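Local coordinates for retinol dehydratase (Spodoptera frugiperda, PDB 1FMJ), which dehydrates retinol, using a sulfotransferase-type fold that holds it beside adenosine 3',5'-diphosphate, probably by way of a transient sulfate ester, at residues S194-K206 with D297-H309. Sequence-based numbering, arbitrary orientation.
Sequences SFHHARLLYLLNK and DYREIGILADGEH. With RTL (retinol), chain H.
The ring of Tyr202 lies against Ala305 just where helix 187-200 ends in a Schellman motif, so the residue that terminates the helix, at positive phi, also receives the loop 297-309. Ala305 CB sits over one face of the ring, 4.0 Å from its centroid, a CH-pi contact. The phenol hydroxyl works through two waters: it donates to one that bridges to the carbonyls of Gly302 and Leu304, and accepts from another that takes the N-H of Asp306. The Schellman bonds occupy Ala198 O and Arg199 O, whereas Leu200 O takes the N-H of Ala305 N at 2.9 Å.

Beside this bond Leu200 CD1 and Leu201 CD2 both pack on Leu304 CD2, the latter pair 3.8 Å apart. Leu201 and Ile303 then reach the retinol, while His197, one turn earlier, lies against retinol C14; the contact therefore forms part of the pocket wall. Arg299 ties the two ends of the type II beta turn 305-308 together, giving NH1 to Ala305 O, above the carbonyl plane, and NH2 to Glu308 O.

At the far end Glu308, bent at chi2 (-73°), folds its carboxylate back over the helix. His196, whose NE2 is hydrogen-bonded to Tyr322 OH, points ND1 at the syn side of Glu308 OE2, 2.7 Å away, with ring and carboxylate planes turned 62° apart.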
ATOM      1  N   SER A 194      -3.312  -6.183   7.082  1.00 17.76           N
ATOM      2  CA  SER A 194      -1.865  -6.037   7.071  1.00 17.10           C
ATOM      3  C   SER A 194      -1.234  -7.247   7.757  1.00 17.17           C
ATOM      4  O   SER A 194      -0.164  -7.702   7.371  1.00 16.65           O
ATOM      5  CB  SER A 194      -1.455  -4.742   7.776  1.00 17.65           C
ATOM      6  OG  SER A 194      -1.865  -3.609   7.026  1.00 17.89           O
ATOM      7  N   PHE A 195      -1.911  -7.767   8.777  1.00 16.78           N
ATOM      8  CA  PHE A 195      -1.418  -8.935   9.492  1.00 16.34           C
ATOM      9  C   PHE A 195      -1.283 -10.089   8.496  1.00 16.50           C
ATOM     10  O   PHE A 195      -0.215 -10.682   8.376  1.00 17.27           O
ATOM     11  CB  PHE A 195      -2.394  -9.312  10.616  1.00 16.49           C
ATOM     12  CG  PHE A 195      -2.162 -10.690  11.204  1.00 16.18           C
ATOM     13  CD1 PHE A 195      -1.025 -10.968  11.957  1.00 14.65           C
ATOM     14  CD2 PHE A 195      -3.103 -11.699  11.021  1.00 16.01           C
ATOM     15  CE1 PHE A 195      -0.832 -12.235  12.525  1.00 17.63           C
ATOM     16  CE2 PHE A 195      -2.921 -12.966  11.585  1.00 15.94           C
ATOM     17  CZ  PHE A 195      -1.783 -13.231  12.338  1.00 14.84           C
ATOM     18  N   HIS A 196      -2.369 -10.383   7.779  1.00 16.40           N
ATOM     19  CA  HIS A 196      -2.395 -11.464   6.799  1.00 17.52           C
ATOM     20  C   HIS A 196      -1.428 -11.276   5.660  1.00 17.80           C
ATOM     21  O   HIS A 196      -0.857 -12.245   5.153  1.00 19.51           O
ATOM     22  CB  HIS A 196      -3.798 -11.627   6.230  1.00 17.19           C
ATOM     23  CG  HIS A 196      -4.720 -12.379   7.130  1.00 17.60           C
ATOM     24  ND1 HIS A 196      -4.628 -13.742   7.313  1.00 17.66           N
ATOM     25  CD2 HIS A 196      -5.742 -11.960   7.912  1.00 16.88           C
ATOM     26  CE1 HIS A 196      -5.555 -14.130   8.170  1.00 19.33           C
ATOM     27  NE2 HIS A 196      -6.244 -13.067   8.549  1.00 18.69           N
ATOM     28  N   HIS A 197      -1.272 -10.028   5.236  1.00 17.46           N
ATOM     29  CA  HIS A 197      -0.356  -9.700   4.162  1.00 17.45           C
ATOM     30  C   HIS A 197       1.084  -9.949   4.608  1.00 17.55           C
ATOM     31  O   HIS A 197       1.926 -10.357   3.800  1.00 17.20           O
ATOM     32  CB  HIS A 197      -0.550  -8.241   3.758  1.00 17.83           C
ATOM     33  CG  HIS A 197       0.420  -7.759   2.726  1.00 16.77           C
ATOM     34  ND1 HIS A 197       1.602  -7.130   3.054  1.00 16.91           N
ATOM     35  CD2 HIS A 197       0.380  -7.807   1.375  1.00 16.10           C
ATOM     36  CE1 HIS A 197       2.250  -6.813   1.947  1.00 17.03           C
ATOM     37  NE2 HIS A 197       1.530  -7.213   0.914  1.00 18.16           N
ATOM     38  N   ALA A 198       1.366  -9.709   5.890  1.00 18.37           N
ATOM     39  CA  ALA A 198       2.712  -9.931   6.411  1.00 18.99           C
ATOM     40  C   ALA A 198       2.956 -11.439   6.431  1.00 19.51           C
ATOM     41  O   ALA A 198       4.069 -11.905   6.188  1.00 20.21           O
ATOM     42  CB  ALA A 198       2.853  -9.346   7.805  1.00 19.89           C
ATOM     43  N   ARG A 199       1.907 -12.199   6.715  1.00 20.65           N
ATOM     44  CA  ARG A 199       2.007 -13.656   6.722  1.00 21.07           C
ATOM     45  C   ARG A 199       2.273 -14.147   5.296  1.00 20.39           C
ATOM     46  O   ARG A 199       3.091 -15.036   5.074  1.00 21.06           O
ATOM     47  CB  ARG A 199       0.706 -14.276   7.243  1.00 22.39           C
ATOM     48  CG  ARG A 199       0.554 -14.290   8.765  1.00 24.76           C
ATOM     49  CD  ARG A 199       0.684 -15.710   9.301  1.00 29.10           C
ATOM     50  NE  ARG A 199       0.367 -15.804  10.726  1.00 31.08           N
ATOM     51  CZ  ARG A 199       1.208 -15.509  11.713  1.00 31.05           C
ATOM     52  NH1 ARG A 199       2.441 -15.101  11.449  1.00 31.55           N
ATOM     53  NH2 ARG A 199       0.801 -15.604  12.970  1.00 31.04           N
ATOM     54  N   LEU A 200       1.582 -13.545   4.334  1.00 20.68           N
ATOM     55  CA  LEU A 200       1.717 -13.904   2.924  1.00 18.65           C
ATOM     56  C   LEU A 200       3.159 -13.881   2.414  1.00 19.89           C
ATOM     57  O   LEU A 200       3.589 -14.792   1.706  1.00 19.02           O
ATOM     58  CB  LEU A 200       0.874 -12.959   2.064  1.00 16.63           C
ATOM     59  CG  LEU A 200       0.969 -13.067   0.534  1.00 15.76           C
ATOM     60  CD1 LEU A 200       0.200 -14.292   0.044  1.00 14.41           C
ATOM     61  CD2 LEU A 200       0.393 -11.816  -0.115  1.00 14.75           C
ATOM     62  N   LEU A 201       3.899 -12.834   2.774  1.00 19.76           N
ATOM     63  CA  LEU A 201       5.274 -12.673   2.319  1.00 19.73           C
ATOM     64  C   LEU A 201       6.333 -13.125   3.316  1.00 20.37           C
ATOM     65  O   LEU A 201       7.512 -12.803   3.159  1.00 20.49           O
ATOM     66  CB  LEU A 201       5.509 -11.209   1.934  1.00 18.31           C
ATOM     67  CG  LEU A 201       4.441 -10.671   0.976  1.00 18.17           C
ATOM     68  CD1 LEU A 201       4.683  -9.183   0.661  1.00 18.64           C
ATOM     69  CD2 LEU A 201       4.450 -11.504  -0.296  1.00 17.51           C
ATOM     70  N   TYR A 202       5.907 -13.870   4.335  1.00 20.02           N
ATOM     71  CA  TYR A 202       6.815 -14.375   5.354  1.00 21.96           C
ATOM     72  C   TYR A 202       7.516 -13.251   6.111  1.00 23.18           C
ATOM     73  O   TYR A 202       8.664 -13.403   6.511  1.00 24.22           O
ATOM     74  CB  TYR A 202       7.877 -15.288   4.723  1.00 20.98           C
ATOM     75  CG  TYR A 202       7.326 -16.547   4.086  1.00 21.44           C
ATOM     76  CD1 TYR A 202       7.207 -16.662   2.696  1.00 21.68           C
ATOM     77  CD2 TYR A 202       6.893 -17.611   4.875  1.00 20.95           C
ATOM     78  CE1 TYR A 202       6.662 -17.812   2.112  1.00 22.19           C
ATOM     79  CE2 TYR A 202       6.348 -18.752   4.304  1.00 20.50           C
ATOM     80  CZ  TYR A 202       6.233 -18.848   2.929  1.00 21.31           C
ATOM     81  OH  TYR A 202       5.667 -19.975   2.383  1.00 21.95           O
ATOM     82  N   LEU A 203       6.829 -12.132   6.309  1.00 24.54           N
ATOM     83  CA  LEU A 203       7.412 -10.994   7.016  1.00 25.97           C
ATOM     84  C   LEU A 203       7.347 -11.138   8.536  1.00 27.81           C
ATOM     85  O   LEU A 203       8.169 -10.564   9.257  1.00 28.58           O
ATOM     86  CB  LEU A 203       6.702  -9.695   6.616  1.00 24.26           C
ATOM     87  CG  LEU A 203       6.644  -9.339   5.131  1.00 23.25           C
ATOM     88  CD1 LEU A 203       5.948  -8.000   4.961  1.00 24.20           C
ATOM     89  CD2 LEU A 203       8.041  -9.290   4.551  1.00 23.41           C
ATOM     90  N   LEU A 204       6.374 -11.907   9.019  1.00 29.27           N
ATOM     91  CA  LEU A 204       6.191 -12.091  10.458  1.00 30.65           C
ATOM     92  C   LEU A 204       6.746 -13.385  11.016  1.00 30.96           C
ATOM     93  O   LEU A 204       6.770 -14.406  10.333  1.00 32.63           O
ATOM     94  CB  LEU A 204       4.703 -12.035  10.820  1.00 30.23           C
ATOM     95  CG  LEU A 204       3.910 -10.763  10.538  1.00 32.03           C
ATOM     96  CD1 LEU A 204       2.479 -10.936  11.026  1.00 31.33           C
ATOM     97  CD2 LEU A 204       4.567  -9.589  11.230  1.00 31.19           C
ATOM     98  N   ASN A 205       7.177 -13.333  12.274  1.00 32.32           N
ATOM     99  CA  ASN A 205       7.677 -14.511  12.964  1.00 32.90           C
ATOM    100  C   ASN A 205       6.464 -15.423  13.111  1.00 33.48           C
ATOM    101  O   ASN A 205       5.403 -14.981  13.551  1.00 33.42           O
ATOM    102  CB  ASN A 205       8.220 -14.126  14.341  1.00 34.19           C
ATOM    103  CG  ASN A 205       9.462 -13.260  14.254  1.00 35.15           C
ATOM    104  OD1 ASN A 205       9.813 -12.767  13.182  1.00 36.07           O
ATOM    105  ND2 ASN A 205      10.128 -13.063  15.386  1.00 36.08           N
ATOM    106  N   LYS A 206       6.620 -16.686  12.733  1.00 34.29           N
ATOM    107  CA  LYS A 206       5.527 -17.652  12.790  1.00 34.83           C
ATOM    108  C   LYS A 206       4.861 -17.770  14.162  1.00 35.34           C
ATOM    109  O   LYS A 206       3.646 -17.976  14.251  1.00 36.02           O
ATOM    110  CB  LYS A 206       6.028 -19.020  12.326  1.00 34.99           C
ATOM    111  N   ASP A 297       0.780 -15.163  -9.680  1.00 32.40           N
ATOM    112  CA  ASP A 297       1.863 -15.486 -10.599  1.00 33.21           C
ATOM    113  C   ASP A 297       3.161 -15.679  -9.821  1.00 32.80           C
ATOM    114  O   ASP A 297       4.117 -16.274 -10.321  1.00 32.52           O
ATOM    115  CB  ASP A 297       2.028 -14.362 -11.632  1.00 35.13           C
ATOM    116  CG  ASP A 297       1.834 -12.977 -11.028  1.00 37.99           C
ATOM    117  OD1 ASP A 297       0.772 -12.745 -10.416  1.00 38.96           O
ATOM    118  OD2 ASP A 297       2.730 -12.111 -11.173  1.00 39.18           O
ATOM    119  N   TYR A 298       3.184 -15.182  -8.587  1.00 31.81           N
ATOM    120  CA  TYR A 298       4.368 -15.310  -7.747  1.00 31.12           C
ATOM    121  C   TYR A 298       4.396 -16.607  -6.936  1.00 30.00           C
ATOM    122  O   TYR A 298       5.444 -17.000  -6.428  1.00 29.53           O
ATOM    123  CB  TYR A 298       4.482 -14.119  -6.790  1.00 31.85           C
ATOM    124  CG  TYR A 298       4.880 -12.820  -7.447  1.00 34.22           C
ATOM    125  CD1 TYR A 298       6.012 -12.745  -8.255  1.00 36.14           C
ATOM    126  CD2 TYR A 298       4.146 -11.653  -7.235  1.00 35.13           C
ATOM    127  CE1 TYR A 298       6.406 -11.542  -8.835  1.00 36.78           C
ATOM    128  CE2 TYR A 298       4.534 -10.441  -7.812  1.00 36.34           C
ATOM    129  CZ  TYR A 298       5.664 -10.396  -8.608  1.00 36.56           C
ATOM    130  OH  TYR A 298       6.055  -9.210  -9.181  1.00 38.52           O
ATOM    131  N   ARG A 299       3.261 -17.284  -6.813  1.00 29.06           N
ATOM    132  CA  ARG A 299       3.257 -18.508  -6.027  1.00 28.88           C
ATOM    133  C   ARG A 299       4.140 -19.595  -6.638  1.00 28.05           C
ATOM    134  O   ARG A 299       4.782 -20.349  -5.912  1.00 27.36           O
ATOM    135  CB  ARG A 299       1.833 -19.035  -5.830  1.00 28.01           C
ATOM    136  CG  ARG A 299       1.744 -20.093  -4.733  1.00 27.41           C
ATOM    137  CD  ARG A 299       0.304 -20.399  -4.373  1.00 26.41           C
ATOM    138  NE  ARG A 299      -0.397 -19.216  -3.880  1.00 24.84           N
ATOM    139  CZ  ARG A 299      -0.386 -18.800  -2.620  1.00 24.51           C
ATOM    140  NH1 ARG A 299       0.292 -19.465  -1.694  1.00 24.31           N
ATOM    141  NH2 ARG A 299      -1.072 -17.718  -2.283  1.00 25.06           N
ATOM    142  N   GLU A 300       4.175 -19.669  -7.966  1.00 28.52           N
ATOM    143  CA  GLU A 300       5.000 -20.667  -8.646  1.00 28.92           C
ATOM    144  C   GLU A 300       6.468 -20.452  -8.291  1.00 28.89           C
ATOM    145  O   GLU A 300       7.268 -21.384  -8.337  1.00 29.49           O
ATOM    146  CB  GLU A 300       4.804 -20.576 -10.164  1.00 30.43           C
ATOM    147  CG  GLU A 300       5.611 -21.589 -10.975  1.00 32.51           C
ATOM    148  CD  GLU A 300       7.074 -21.194 -11.143  1.00 34.47           C
ATOM    149  OE1 GLU A 300       7.332 -20.084 -11.650  1.00 34.77           O
ATOM    150  OE2 GLU A 300       7.967 -21.996 -10.779  1.00 35.32           O
ATOM    151  N   ILE A 301       6.815 -19.221  -7.929  1.00 27.97           N
ATOM    152  CA  ILE A 301       8.189 -18.892  -7.555  1.00 27.55           C
ATOM    153  C   ILE A 301       8.529 -19.486  -6.187  1.00 27.53           C
ATOM    154  O   ILE A 301       9.651 -19.943  -5.967  1.00 28.45           O
ATOM    155  CB  ILE A 301       8.407 -17.355  -7.516  1.00 26.78           C
ATOM    156  CG1 ILE A 301       8.165 -16.761  -8.908  1.00 26.79           C
ATOM    157  CG2 ILE A 301       9.820 -17.035  -7.045  1.00 26.08           C
ATOM    158  CD1 ILE A 301       8.305 -15.255  -8.978  1.00 25.08           C
ATOM    159  N   GLY A 302       7.561 -19.474  -5.275  1.00 26.85           N
ATOM    160  CA  GLY A 302       7.779 -20.028  -3.951  1.00 25.43           C
ATOM    161  C   GLY A 302       7.857 -19.014  -2.821  1.00 25.67           C
ATOM    162  O   GLY A 302       8.184 -19.371  -1.684  1.00 25.09           O
ATOM    163  N   ILE A 303       7.538 -17.756  -3.114  1.00 23.57           N
ATOM    164  CA  ILE A 303       7.613 -16.711  -2.098  1.00 22.45           C
ATOM    165  C   ILE A 303       6.301 -16.318  -1.425  1.00 20.44           C
ATOM    166  O   ILE A 303       6.255 -15.332  -0.692  1.00 19.41           O
ATOM    167  CB  ILE A 303       8.239 -15.427  -2.662  1.00 22.96           C
ATOM    168  CG1 ILE A 303       7.414 -14.928  -3.845  1.00 23.86           C
ATOM    169  CG2 ILE A 303       9.676 -15.683  -3.049  1.00 21.44           C
ATOM    170  CD1 ILE A 303       7.735 -13.497  -4.247  1.00 24.63           C
ATOM    171  N   LEU A 304       5.233 -17.062  -1.690  1.00 19.48           N
ATOM    172  CA  LEU A 304       3.955 -16.778  -1.054  1.00 19.66           C
ATOM    173  C   LEU A 304       3.657 -17.914  -0.088  1.00 19.33           C
ATOM    174  O   LEU A 304       3.848 -19.076  -0.425  1.00 19.38           O
ATOM    175  CB  LEU A 304       2.830 -16.693  -2.085  1.00 19.28           C
ATOM    176  CG  LEU A 304       2.890 -15.628  -3.176  1.00 20.16           C
ATOM    177  CD1 LEU A 304       1.570 -15.650  -3.925  1.00 20.02           C
ATOM    178  CD2 LEU A 304       3.153 -14.252  -2.581  1.00 20.85           C
ATOM    179  N   ALA A 305       3.184 -17.581   1.107  1.00 20.31           N
ATOM    180  CA  ALA A 305       2.865 -18.591   2.108  1.00 20.18           C
ATOM    181  C   ALA A 305       1.563 -19.316   1.797  1.00 22.15           C
ATOM    182  O   ALA A 305       0.605 -18.702   1.306  1.00 21.89           O
ATOM    183  CB  ALA A 305       2.774 -17.938   3.480  1.00 21.85           C
ATOM    184  N   ASP A 306       1.522 -20.619   2.077  1.00 22.31           N
ATOM    185  CA  ASP A 306       0.309 -21.401   1.846  1.00 24.14           C
ATOM    186  C   ASP A 306      -0.790 -20.836   2.740  1.00 24.37           C
ATOM    187  O   ASP A 306      -0.522 -20.420   3.862  1.00 25.51           O
ATOM    188  CB  ASP A 306       0.492 -22.876   2.233  1.00 24.77           C
ATOM    189  CG  ASP A 306       1.618 -23.562   1.480  1.00 26.60           C
ATOM    190  OD1 ASP A 306       1.851 -23.236   0.297  1.00 27.58           O
ATOM    191  OD2 ASP A 306       2.261 -24.454   2.080  1.00 28.23           O
ATOM    192  N   GLY A 307      -2.021 -20.828   2.247  1.00 24.60           N
ATOM    193  CA  GLY A 307      -3.121 -20.332   3.058  1.00 24.70           C
ATOM    194  C   GLY A 307      -3.245 -18.824   3.161  1.00 24.29           C
ATOM    195  O   GLY A 307      -3.943 -18.316   4.042  1.00 26.21           O
ATOM    196  N   GLU A 308      -2.567 -18.104   2.277  1.00 21.83           N
ATOM    197  CA  GLU A 308      -2.632 -16.646   2.271  1.00 20.77           C
ATOM    198  C   GLU A 308      -2.731 -16.177   0.833  1.00 20.02           C
ATOM    199  O   GLU A 308      -2.126 -16.765  -0.060  1.00 20.91           O
ATOM    200  CB  GLU A 308      -1.394 -16.041   2.936  1.00 19.04           C
ATOM    201  CG  GLU A 308      -1.429 -16.109   4.447  1.00 19.25           C
ATOM    202  CD  GLU A 308      -2.414 -15.118   5.055  1.00 18.39           C
ATOM    203  OE1 GLU A 308      -3.199 -14.486   4.309  1.00 17.71           O
ATOM    204  OE2 GLU A 308      -2.399 -14.966   6.286  1.00 18.84           O
ATOM    205  N   HIS A 309      -3.500 -15.118   0.621  1.00 18.30           N
ATOM    206  CA  HIS A 309      -3.714 -14.578  -0.707  1.00 18.35           C
ATOM    207  C   HIS A 309      -3.675 -13.053  -0.680  1.00 17.19           C
ATOM    208  O   HIS A 309      -4.020 -12.438   0.326  1.00 17.86           O
ATOM    209  CB  HIS A 309      -5.070 -15.061  -1.225  1.00 17.79           C
ATOM    210  CG  HIS A 309      -5.170 -16.553  -1.328  1.00 20.78           C
ATOM    211  ND1 HIS A 309      -4.647 -17.262  -2.389  1.00 20.12           N
ATOM    212  CD2 HIS A 309      -5.670 -17.475  -0.470  1.00 19.52           C
ATOM    213  CE1 HIS A 309      -4.821 -18.556  -2.181  1.00 20.74           C
ATOM    214  NE2 HIS A 309      -5.439 -18.711  -1.023  1.00 21.08           N
TER
HETATM  215  C1  RTL H 401      10.204 -10.855  -0.222  1.00 47.83           C
HETATM  216  C2  RTL H 401      11.576 -11.019   0.506  1.00 47.44           C
HETATM  217  C3  RTL H 401      12.738 -10.408  -0.266  1.00 47.74           C
HETATM  218  C4  RTL H 401      12.863  -9.717  -1.622  1.00 47.50           C
HETATM  219  C5  RTL H 401      11.440  -9.663  -2.185  1.00 47.50           C
HETATM  220  C6  RTL H 401      10.244 -10.134  -1.622  1.00 47.80           C
HETATM  221  C7  RTL H 401       8.924  -9.993  -2.293  1.00 48.42           C
HETATM  222  C8  RTL H 401       8.158  -8.864  -2.250  1.00 49.41           C
HETATM  223  C9  RTL H 401       6.853  -8.716  -2.907  1.00 49.90           C
HETATM  224  C10 RTL H 401       6.201  -7.504  -2.768  1.00 49.81           C
HETATM  225  C11 RTL H 401       4.895  -7.055  -3.299  1.00 48.76           C
HETATM  226  C12 RTL H 401       4.131  -6.456  -2.325  1.00 47.39           C
HETATM  227  C13 RTL H 401       2.791  -5.837  -2.262  1.00 46.03           C
HETATM  228  C14 RTL H 401       2.062  -5.254  -1.264  1.00 44.29           C
HETATM  229  C15 RTL H 401       2.131  -3.793  -1.093  1.00 42.65           C
HETATM  230  O1  RTL H 401       1.202  -3.141  -1.851  1.00 40.72           O
HETATM  231  C16 RTL H 401       9.422 -10.083   0.860  1.00 47.39           C
HETATM  232  C17 RTL H 401       9.674 -12.297  -0.264  1.00 47.78           C
HETATM  233  C18 RTL H 401      11.471  -9.001  -3.572  1.00 47.47           C
HETATM  234  C19 RTL H 401       6.263  -9.889  -3.713  1.00 50.05           C
HETATM  235  C20 RTL H 401       2.195  -5.940  -3.676  1.00 45.97           C
HETATM  236  O   HOH W   1       6.466 -20.478  -0.063  1.00 26.52           O
HETATM  237  O   HOH W   2       3.835 -21.730   3.484  1.00 34.53           O